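Local coordinates for protein N-glycosylase/DNA lyase (Methanocaldococcus jannaschii, PDB 3FHF) that belongs to the helix-hairpin-helix family of DNA glycosylases and is an all-helical N-glycosylase/DNA lyase, at residues A[8-13]-A[205-210]. Numbering follows the deposited sequence.
Sequences MMLIKK and WYLRTG
Leu-207 reaches across from the last turns of helix 197-209 and sets one methyl against each of two side chains, Leu-10 and Lys-13, which stand one turn apart on helix 5-18. The tight part is at Lys-13: its CG lies 3.4 Å from CD2 of Leu-207, closer than carbons usually pack. The lysine chain leaves with CG anti to the backbone N (chi1 179°), then bends at chi2 (58°), and this kink brings CE of Lys-13 back to 3.7 Å from CD2 of Leu-207. The methyl is therefore held against the aliphatic stem while the lysine stem and the leucine point opposite ways as they pass.

On the other branch the fit is looser, a single apolar touch of 3.9 Å between CD1 of Leu-207 and CD1 of Leu-10. No hydrogen bond joins the segments, and the closest CA atoms, of Lys-13 and Leu-207, are 8.8 Å apart. Only 127 Å² is buried in all, and Lys-13 remains exposed to solvent, so this is a small apolar contact at the protein surface.

Further along helix 5-18, Ile-14 and Leu-17 also touch Leu-207, and Leu-17 meets Tyr-206 as well. The contact thus joins helix 5-18 to the end of helix 197-209, the chain's last helix, while Arg-208 ties that same end to Glu-160 of helix 155-163 by a salt bridge.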
HETATM    1  N   MSE A   8       1.049   4.854  25.052  1.00 19.18           N
HETATM    2  CA  MSE A   8       1.074   6.270  25.339  1.00 20.35           C
HETATM    3  C   MSE A   8       2.336   6.929  24.766  1.00 19.58           C
HETATM    4  O   MSE A   8       2.283   8.055  24.278  1.00 18.89           O
HETATM    5  CB  MSE A   8       0.946   6.479  26.853  1.00 23.67           C
HETATM    6  CG  MSE A   8      -0.410   5.998  27.382  1.00 25.48           C
HETATM    7 SE   MSE A   8      -0.610   6.136  29.307  1.00 33.44          SE
HETATM    8  CE  MSE A   8      -0.514   8.038  29.419  1.00 18.66           C
HETATM    9  N   MSE A   9       3.460   6.221  24.797  1.00 17.63           N
HETATM   10  CA  MSE A   9       4.704   6.768  24.259  1.00 19.18           C
HETATM   11  C   MSE A   9       4.710   6.801  22.719  1.00 16.78           C
HETATM   12  O   MSE A   9       5.324   7.681  22.111  1.00 17.18           O
HETATM   13  CB  MSE A   9       5.900   5.971  24.783  1.00 21.66           C
HETATM   14  CG  MSE A   9       6.113   6.098  26.299  1.00 26.59           C
HETATM   15 SE   MSE A   9       6.343   7.937  26.909  1.00 38.95          SE
HETATM   16  CE  MSE A   9       4.521   8.326  27.459  1.00 34.18           C
ATOM     17  N   LEU A  10       4.021   5.854  22.096  1.00 14.84           N
ATOM     18  CA  LEU A  10       3.934   5.826  20.641  1.00 17.79           C
ATOM     19  C   LEU A  10       3.170   7.071  20.213  1.00 17.80           C
ATOM     20  O   LEU A  10       3.554   7.756  19.272  1.00 16.63           O
ATOM     21  CB  LEU A  10       3.178   4.585  20.158  1.00 16.81           C
ATOM     22  CG  LEU A  10       2.903   4.556  18.649  1.00 20.06           C
ATOM     23  CD1 LEU A  10       4.219   4.479  17.886  1.00 18.29           C
ATOM     24  CD2 LEU A  10       2.015   3.369  18.302  1.00 19.97           C
ATOM     25  N   ILE A  11       2.076   7.357  20.916  1.00 17.05           N
ATOM     26  CA  ILE A  11       1.274   8.529  20.597  1.00 16.45           C
ATOM     27  C   ILE A  11       2.142   9.771  20.740  1.00 15.64           C
ATOM     28  O   ILE A  11       2.119  10.653  19.886  1.00 13.82           O
ATOM     29  CB  ILE A  11       0.054   8.663  21.540  1.00 17.93           C
ATOM     30  CG1 ILE A  11      -0.903   7.482  21.343  1.00 17.56           C
ATOM     31  CG2 ILE A  11      -0.674   9.979  21.269  1.00 17.93           C
ATOM     32  CD1 ILE A  11      -1.513   7.404  19.943  1.00 17.36           C
ATOM     33  N   LYS A  12       2.917   9.819  21.818  1.00 15.23           N
ATOM     34  CA  LYS A  12       3.799  10.949  22.107  1.00 17.56           C
ATOM     35  C   LYS A  12       4.875  11.136  21.044  1.00 16.92           C
ATOM     36  O   LYS A  12       5.188  12.260  20.666  1.00 15.89           O
ATOM     37  CB  LYS A  12       4.460  10.759  23.469  1.00 18.76           C
ATOM     38  CG  LYS A  12       5.234  11.966  23.954  1.00 23.96           C
ATOM     39  CD  LYS A  12       5.819  11.727  25.340  0.50 25.26           C
ATOM     40  CE  LYS A  12       6.472  12.987  25.881  0.50 26.94           C
ATOM     41  NZ  LYS A  12       5.490  14.102  25.974  0.50 27.53           N
ATOM     42  N   LYS A  13       5.450  10.029  20.583  1.00 16.88           N
ATOM     43  CA  LYS A  13       6.478  10.065  19.547  1.00 18.01           C
ATOM     44  C   LYS A  13       5.912  10.601  18.230  1.00 15.94           C
ATOM     45  O   LYS A  13       6.528  11.434  17.566  1.00 14.62           O
ATOM     46  CB  LYS A  13       7.039   8.659  19.319  1.00 18.58           C
ATOM     47  CG  LYS A  13       8.112   8.581  18.241  1.00 24.86           C
ATOM     48  CD  LYS A  13       9.296   9.502  18.544  1.00 26.99           C
ATOM     49  CE  LYS A  13      10.444   9.262  17.564  1.00 30.16           C
ATOM     50  NZ  LYS A  13      11.671  10.037  17.923  1.00 32.62           N
ATOM     51  N   TRP A 205       6.101   3.714   9.134  1.00  9.92           N
ATOM     52  CA  TRP A 205       7.269   3.241   8.403  1.00 11.07           C
ATOM     53  C   TRP A 205       8.480   4.101   8.748  1.00 12.16           C
ATOM     54  O   TRP A 205       9.592   3.589   8.893  1.00 11.75           O
ATOM     55  CB  TRP A 205       7.042   3.253   6.885  1.00 10.08           C
ATOM     56  CG  TRP A 205       6.528   1.946   6.356  1.00 12.06           C
ATOM     57  CD1 TRP A 205       5.265   1.677   5.909  1.00 13.01           C
ATOM     58  CD2 TRP A 205       7.261   0.719   6.250  1.00 14.61           C
ATOM     59  NE1 TRP A 205       5.167   0.355   5.534  1.00 14.68           N
ATOM     60  CE2 TRP A 205       6.378  -0.253   5.732  1.00 15.49           C
ATOM     61  CE3 TRP A 205       8.579   0.348   6.542  1.00 15.55           C
ATOM     62  CZ2 TRP A 205       6.771  -1.579   5.499  1.00 18.92           C
ATOM     63  CZ3 TRP A 205       8.970  -0.970   6.312  1.00 18.47           C
ATOM     64  CH2 TRP A 205       8.068  -1.915   5.795  1.00 16.97           C
ATOM     65  N   TYR A 206       8.273   5.405   8.897  1.00 11.08           N
ATOM     66  CA  TYR A 206       9.394   6.272   9.219  1.00 12.63           C
ATOM     67  C   TYR A 206       9.992   5.911  10.571  1.00 13.32           C
ATOM     68  O   TYR A 206      11.212   5.939  10.738  1.00 14.21           O
ATOM     69  CB  TYR A 206       8.982   7.740   9.218  1.00 13.18           C
ATOM     70  CG  TYR A 206      10.102   8.635   9.676  1.00 13.25           C
ATOM     71  CD1 TYR A 206      10.209   9.025  11.009  1.00 16.95           C
ATOM     72  CD2 TYR A 206      11.090   9.050   8.788  1.00 17.04           C
ATOM     73  CE1 TYR A 206      11.276   9.808  11.446  1.00 16.53           C
ATOM     74  CE2 TYR A 206      12.157   9.825   9.212  1.00 17.54           C
ATOM     75  CZ  TYR A 206      12.243  10.200  10.540  1.00 17.82           C
ATOM     76  OH  TYR A 206      13.308  10.957  10.963  1.00 22.21           O
ATOM     77  N   LEU A 207       9.136   5.573  11.528  1.00 12.87           N
ATOM     78  CA  LEU A 207       9.597   5.182  12.859  1.00 15.37           C
ATOM     79  C   LEU A 207      10.394   3.885  12.794  1.00 15.89           C
ATOM     80  O   LEU A 207      11.304   3.664  13.584  1.00 17.68           O
ATOM     81  CB  LEU A 207       8.411   4.981  13.801  1.00 14.40           C
ATOM     82  CG  LEU A 207       7.768   6.247  14.366  1.00 16.90           C
ATOM     83  CD1 LEU A 207       6.459   5.897  15.068  1.00 18.29           C
ATOM     84  CD2 LEU A 207       8.738   6.910  15.326  1.00 15.71           C
ATOM     85  N   ARG A 208      10.049   3.035  11.834  1.00 15.07           N
ATOM     86  CA  ARG A 208      10.707   1.749  11.671  1.00 15.09           C
ATOM     87  C   ARG A 208      11.995   1.799  10.843  1.00 15.11           C
ATOM     88  O   ARG A 208      12.933   1.043  11.096  1.00 15.08           O
ATOM     89  CB  ARG A 208       9.721   0.771  11.018  1.00 16.53           C
ATOM     90  CG  ARG A 208      10.097  -0.698  11.104  1.00 16.53           C
ATOM     91  CD  ARG A 208       9.075  -1.550  10.338  1.00 17.68           C
ATOM     92  NE  ARG A 208       7.742  -1.511  10.944  1.00 19.22           N
ATOM     93  CZ  ARG A 208       6.611  -1.337  10.267  1.00 19.07           C
ATOM     94  NH1 ARG A 208       6.634  -1.176   8.949  1.00 20.59           N
ATOM     95  NH2 ARG A 208       5.450  -1.337  10.906  1.00 16.49           N
ATOM     96  N   THR A 209      12.057   2.701   9.872  1.00 14.65           N
ATOM     97  CA  THR A 209      13.212   2.761   8.994  1.00 14.34           C
ATOM     98  C   THR A 209      13.894   4.113   8.820  1.00 15.05           C
ATOM     99  O   THR A 209      15.016   4.176   8.323  1.00 16.72           O
ATOM    100  CB  THR A 209      12.829   2.269   7.594  1.00 17.67           C
ATOM    101  OG1 THR A 209      11.896   3.189   7.012  1.00 18.08           O
ATOM    102  CG2 THR A 209      12.192   0.869   7.670  1.00 13.10           C
ATOM    103  N   GLY A 210      13.224   5.192   9.202  1.00 14.20           N
ATOM    104  CA  GLY A 210      13.824   6.503   9.033  1.00 14.01           C
ATOM    105  C   GLY A 210      13.695   6.972   7.596  1.00 14.37           C
ATOM    106  O   GLY A 210      14.278   7.984   7.205  1.00 15.40           O
TER